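Oligogalacturonate lyase (Yersinia enterocolitica subsp. enterocolitica, PDB 3PE7) cleaves short oligogalacturonides by beta-elimination, probably in the cytoplasm, using a seven-bladed beta-propeller that carries a manganese ion. Local coordinates at residues V131-I144 against W189-V203. Numbering follows the deposited sequence.
Sequences VANSDCTKLVGIEI and WLGHPIYRPYDDSTV
D200 OD1 is gripped from one face of its carboxylate by two side chains of 131-144: N133 ND2 at 3.0 Å, in a nearly straight bond, and K138 NZ at 3.0 Å, a salt bridge. K138 reaches it by bending at chi3 (-79°), and its ammonium also pairs with E223, which takes the hydroxyl of Y195 as well. N133 is pinned at both ends of its amide. OD1 accepts from the backbone N of T137 and K138, while ND2 gives a second bond to T137 OG1, fixing the amide's rotation inside the hairpin loop. Bridging waters tie D200 OD2 to the backbone N of S134 and of D135.

Beside this polar cluster the Y195 ring packs against the hairpin. N133 CB sits over one face, 3.9 Å from the ring centroid, and V140 CG1 meets the ring off-centre at CE1. Farther out, S134 OG accepts from Y198 N at 2.9 Å and lies over the middle of the Y198 ring. Toward the other end the contact turns apolar: P193 CG packs on G141 CA at 3.6 Å, and I142 CG1 on P193 CD.

Strands 138-144 and 190-196 run antiparallel (167°) yet belong to different sheets, so this is face-to-face packing of two adjacent propeller blades. Strand 168-174 flanks 138-145 in one blade, 202-207 flanks 190-196 in the next, and W189 meets F158 and F161 of helix 155-161.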
# COMPACT_ATOMS: atom_id res chain seq x y z
N VAL A 131 -1.87 7.96 6.37
CA VAL A 131 -0.77 8.26 5.43
C VAL A 131 -0.16 9.61 5.78
O VAL A 131 -0.88 10.58 5.99
CB VAL A 131 -1.27 8.28 3.95
CG1 VAL A 131 -0.21 8.86 2.99
CG2 VAL A 131 -1.67 6.87 3.53
N ALA A 132 1.17 9.66 5.85
CA ALA A 132 1.85 10.90 6.25
C ALA A 132 2.10 11.82 5.07
O ALA A 132 2.12 11.40 3.91
CB ALA A 132 3.17 10.59 6.95
N ASN A 133 2.28 13.11 5.38
CA ASN A 133 2.85 14.04 4.41
C ASN A 133 4.35 13.78 4.22
O ASN A 133 4.96 13.02 4.97
CB ASN A 133 2.56 15.48 4.86
CG ASN A 133 3.28 15.86 6.16
OD1 ASN A 133 3.66 15.01 6.95
ND2 ASN A 133 3.48 17.16 6.36
N SER A 134 4.95 14.38 3.20
CA SER A 134 6.36 14.11 2.91
C SER A 134 7.29 14.48 4.06
O SER A 134 8.27 13.78 4.33
CB SER A 134 6.79 14.83 1.63
OG SER A 134 6.10 14.29 0.51
N ASP A 135 6.95 15.57 4.75
CA ASP A 135 7.71 16.04 5.91
C ASP A 135 7.57 15.16 7.16
O ASP A 135 8.35 15.28 8.12
CB ASP A 135 7.36 17.50 6.22
CG ASP A 135 7.98 18.47 5.22
OD1 ASP A 135 8.98 18.12 4.57
OD2 ASP A 135 7.45 19.60 5.09
N CYS A 136 6.57 14.27 7.14
CA CYS A 136 6.22 13.39 8.27
C CYS A 136 5.93 14.23 9.52
O CYS A 136 6.49 13.98 10.60
CB CYS A 136 7.28 12.31 8.50
SG CYS A 136 6.65 10.86 9.38
N THR A 137 5.06 15.22 9.35
CA THR A 137 4.60 16.07 10.45
C THR A 137 3.10 15.99 10.65
O THR A 137 2.58 16.44 11.70
CB THR A 137 5.02 17.56 10.25
OG1 THR A 137 4.47 18.06 9.02
CG2 THR A 137 6.52 17.71 10.28
N LYS A 138 2.40 15.43 9.66
CA LYS A 138 0.93 15.31 9.65
C LYS A 138 0.50 13.97 9.03
O LYS A 138 1.24 13.41 8.23
CB LYS A 138 0.28 16.44 8.84
CG LYS A 138 0.38 17.84 9.49
CD LYS A 138 -0.12 18.92 8.57
CE LYS A 138 0.93 19.25 7.53
NZ LYS A 138 0.58 20.47 6.72
N LEU A 139 -0.67 13.49 9.43
CA LEU A 139 -1.27 12.27 8.85
C LEU A 139 -2.68 12.56 8.38
O LEU A 139 -3.37 13.39 8.97
CB LEU A 139 -1.39 11.18 9.91
CG LEU A 139 -0.20 10.57 10.62
CD1 LEU A 139 -0.75 9.55 11.62
CD2 LEU A 139 0.75 9.89 9.65
N VAL A 140 -3.10 11.88 7.31
CA VAL A 140 -4.52 11.82 6.96
C VAL A 140 -5.04 10.38 7.11
O VAL A 140 -4.30 9.42 6.88
CB VAL A 140 -4.85 12.38 5.56
CG1 VAL A 140 -4.82 13.92 5.59
CG2 VAL A 140 -3.92 11.84 4.47
N GLY A 141 -6.31 10.27 7.50
CA GLY A 141 -6.96 8.96 7.65
C GLY A 141 -8.46 9.12 7.73
O GLY A 141 -8.96 10.24 7.85
N ILE A 142 -9.18 8.00 7.70
CA ILE A 142 -10.64 8.01 7.78
C ILE A 142 -11.10 7.48 9.12
O ILE A 142 -10.56 6.50 9.62
CB ILE A 142 -11.28 7.15 6.66
CG1 ILE A 142 -10.85 7.64 5.26
CG2 ILE A 142 -12.81 7.13 6.76
CD1 ILE A 142 -11.22 9.08 4.94
N GLU A 143 -12.09 8.14 9.72
CA GLU A 143 -12.80 7.60 10.87
C GLU A 143 -14.28 7.47 10.53
O GLU A 143 -14.85 8.35 9.87
CB GLU A 143 -12.62 8.49 12.10
CG GLU A 143 -11.17 8.52 12.61
CD GLU A 143 -10.95 9.52 13.72
OE1 GLU A 143 -11.92 10.19 14.14
OE2 GLU A 143 -9.79 9.59 14.19
N ILE A 144 -14.89 6.37 10.96
CA ILE A 144 -16.29 6.10 10.66
C ILE A 144 -17.06 6.07 11.98
O ILE A 144 -16.55 5.55 12.97
CB ILE A 144 -16.46 4.75 9.91
CG1 ILE A 144 -15.63 4.77 8.61
CG2 ILE A 144 -17.96 4.43 9.66
CD1 ILE A 144 -15.83 3.56 7.65
N TRP A 189 -19.34 6.51 1.93
CA TRP A 189 -18.11 5.79 2.27
C TRP A 189 -16.89 6.47 1.65
O TRP A 189 -16.72 6.46 0.43
CB TRP A 189 -18.21 4.37 1.75
CG TRP A 189 -17.23 3.41 2.33
CD1 TRP A 189 -16.23 3.67 3.23
CD2 TRP A 189 -17.15 2.01 2.04
NE1 TRP A 189 -15.53 2.51 3.51
CE2 TRP A 189 -16.08 1.48 2.79
CE3 TRP A 189 -17.89 1.15 1.20
CZ2 TRP A 189 -15.72 0.13 2.74
CZ3 TRP A 189 -17.54 -0.19 1.16
CH2 TRP A 189 -16.46 -0.69 1.92
N LEU A 190 -16.06 7.06 2.51
CA LEU A 190 -14.80 7.68 2.08
C LEU A 190 -13.63 6.76 2.40
O LEU A 190 -13.63 6.05 3.41
CB LEU A 190 -14.61 9.02 2.79
CG LEU A 190 -15.74 10.02 2.55
CD1 LEU A 190 -15.41 11.31 3.27
CD2 LEU A 190 -15.99 10.28 1.07
N GLY A 191 -12.63 6.77 1.52
CA GLY A 191 -11.49 5.88 1.68
C GLY A 191 -10.19 6.43 1.15
O GLY A 191 -10.16 7.49 0.50
N HIS A 192 -9.12 5.71 1.45
CA HIS A 192 -7.77 5.91 0.87
C HIS A 192 -7.32 7.39 0.78
O HIS A 192 -6.97 7.86 -0.31
CB HIS A 192 -7.68 5.22 -0.51
CG HIS A 192 -6.27 5.03 -1.02
ND1 HIS A 192 -5.95 5.11 -2.36
CD2 HIS A 192 -5.10 4.79 -0.37
CE1 HIS A 192 -4.65 4.94 -2.52
NE2 HIS A 192 -4.11 4.73 -1.33
N PRO A 193 -7.35 8.12 1.91
CA PRO A 193 -6.82 9.49 1.79
C PRO A 193 -5.29 9.47 1.72
O PRO A 193 -4.65 8.74 2.47
CB PRO A 193 -7.30 10.17 3.08
CG PRO A 193 -7.41 9.03 4.07
CD PRO A 193 -7.93 7.88 3.25
N ILE A 194 -4.72 10.25 0.81
CA ILE A 194 -3.28 10.25 0.60
C ILE A 194 -2.82 11.69 0.33
O ILE A 194 -3.28 12.31 -0.64
CB ILE A 194 -2.87 9.29 -0.56
CG1 ILE A 194 -3.87 9.37 -1.72
CG2 ILE A 194 -2.73 7.80 -0.05
CD1 ILE A 194 -3.53 8.58 -3.01
N TYR A 195 -1.97 12.21 1.20
CA TYR A 195 -1.30 13.51 0.95
C TYR A 195 -0.55 13.44 -0.38
O TYR A 195 0.13 12.45 -0.66
CB TYR A 195 -0.28 13.83 2.06
CG TYR A 195 -0.79 14.72 3.17
CD1 TYR A 195 -0.87 14.25 4.49
CD2 TYR A 195 -1.15 16.05 2.92
CE1 TYR A 195 -1.33 15.08 5.52
CE2 TYR A 195 -1.60 16.87 3.92
CZ TYR A 195 -1.68 16.39 5.22
OH TYR A 195 -2.12 17.22 6.21
N ARG A 196 -0.64 14.50 -1.20
CA ARG A 196 0.23 14.61 -2.37
C ARG A 196 1.66 14.81 -1.89
O ARG A 196 1.92 15.72 -1.10
CB ARG A 196 -0.18 15.81 -3.23
CG ARG A 196 0.69 15.96 -4.49
CD ARG A 196 0.17 17.11 -5.38
NE ARG A 196 0.96 17.26 -6.61
CZ ARG A 196 0.90 18.35 -7.38
NH1 ARG A 196 1.61 18.42 -8.50
NH2 ARG A 196 0.12 19.37 -7.03
N PRO A 197 2.61 13.95 -2.33
CA PRO A 197 3.99 14.18 -1.94
C PRO A 197 4.44 15.61 -2.28
O PRO A 197 4.19 16.09 -3.39
CB PRO A 197 4.77 13.16 -2.78
CG PRO A 197 3.82 12.02 -2.97
CD PRO A 197 2.47 12.71 -3.12
N TYR A 198 5.08 16.27 -1.31
CA TYR A 198 5.65 17.64 -1.45
C TYR A 198 4.63 18.73 -1.69
O TYR A 198 4.99 19.87 -2.06
CB TYR A 198 6.77 17.65 -2.52
CG TYR A 198 7.72 16.49 -2.33
CD1 TYR A 198 8.63 16.48 -1.27
CD2 TYR A 198 7.67 15.37 -3.15
CE1 TYR A 198 9.48 15.40 -1.08
CE2 TYR A 198 8.49 14.29 -2.96
CZ TYR A 198 9.39 14.30 -1.93
OH TYR A 198 10.23 13.22 -1.74
N ASP A 199 3.35 18.41 -1.46
CA ASP A 199 2.27 19.41 -1.57
C ASP A 199 1.18 19.13 -0.52
O ASP A 199 0.17 18.50 -0.82
CB ASP A 199 1.69 19.44 -2.99
CG ASP A 199 0.52 20.41 -3.14
OD1 ASP A 199 0.43 21.39 -2.36
OD2 ASP A 199 -0.30 20.21 -4.07
N ASP A 200 1.41 19.59 0.70
CA ASP A 200 0.43 19.42 1.77
C ASP A 200 -0.93 20.04 1.49
O ASP A 200 -1.91 19.67 2.14
CB ASP A 200 0.96 19.96 3.10
CG ASP A 200 2.15 19.19 3.61
OD1 ASP A 200 2.56 19.51 4.74
OD2 ASP A 200 2.69 18.30 2.91
N SER A 201 -1.00 20.97 0.54
CA SER A 201 -2.26 21.62 0.21
C SER A 201 -3.22 20.70 -0.57
O SER A 201 -4.40 21.03 -0.72
CB SER A 201 -2.00 22.92 -0.57
OG SER A 201 -1.44 23.93 0.28
N THR A 202 -2.73 19.56 -1.06
CA THR A 202 -3.55 18.65 -1.86
C THR A 202 -3.68 17.26 -1.21
O THR A 202 -2.69 16.60 -0.94
CB THR A 202 -2.98 18.49 -3.29
OG1 THR A 202 -2.90 19.79 -3.90
CG2 THR A 202 -3.89 17.63 -4.15
N VAL A 203 -4.93 16.85 -0.98
CA VAL A 203 -5.21 15.50 -0.48
C VAL A 203 -6.11 14.76 -1.47
O VAL A 203 -7.19 15.26 -1.84
CB VAL A 203 -5.88 15.54 0.93
CG1 VAL A 203 -6.16 14.11 1.46
CG2 VAL A 203 -5.00 16.33 1.92
O HOH W 1 3.03 11.83 1.11
O HOH W 2 2.99 15.92 1.49
O HOH W 3 5.31 17.68 3.50
O HOH W 4 4.99 20.47 5.55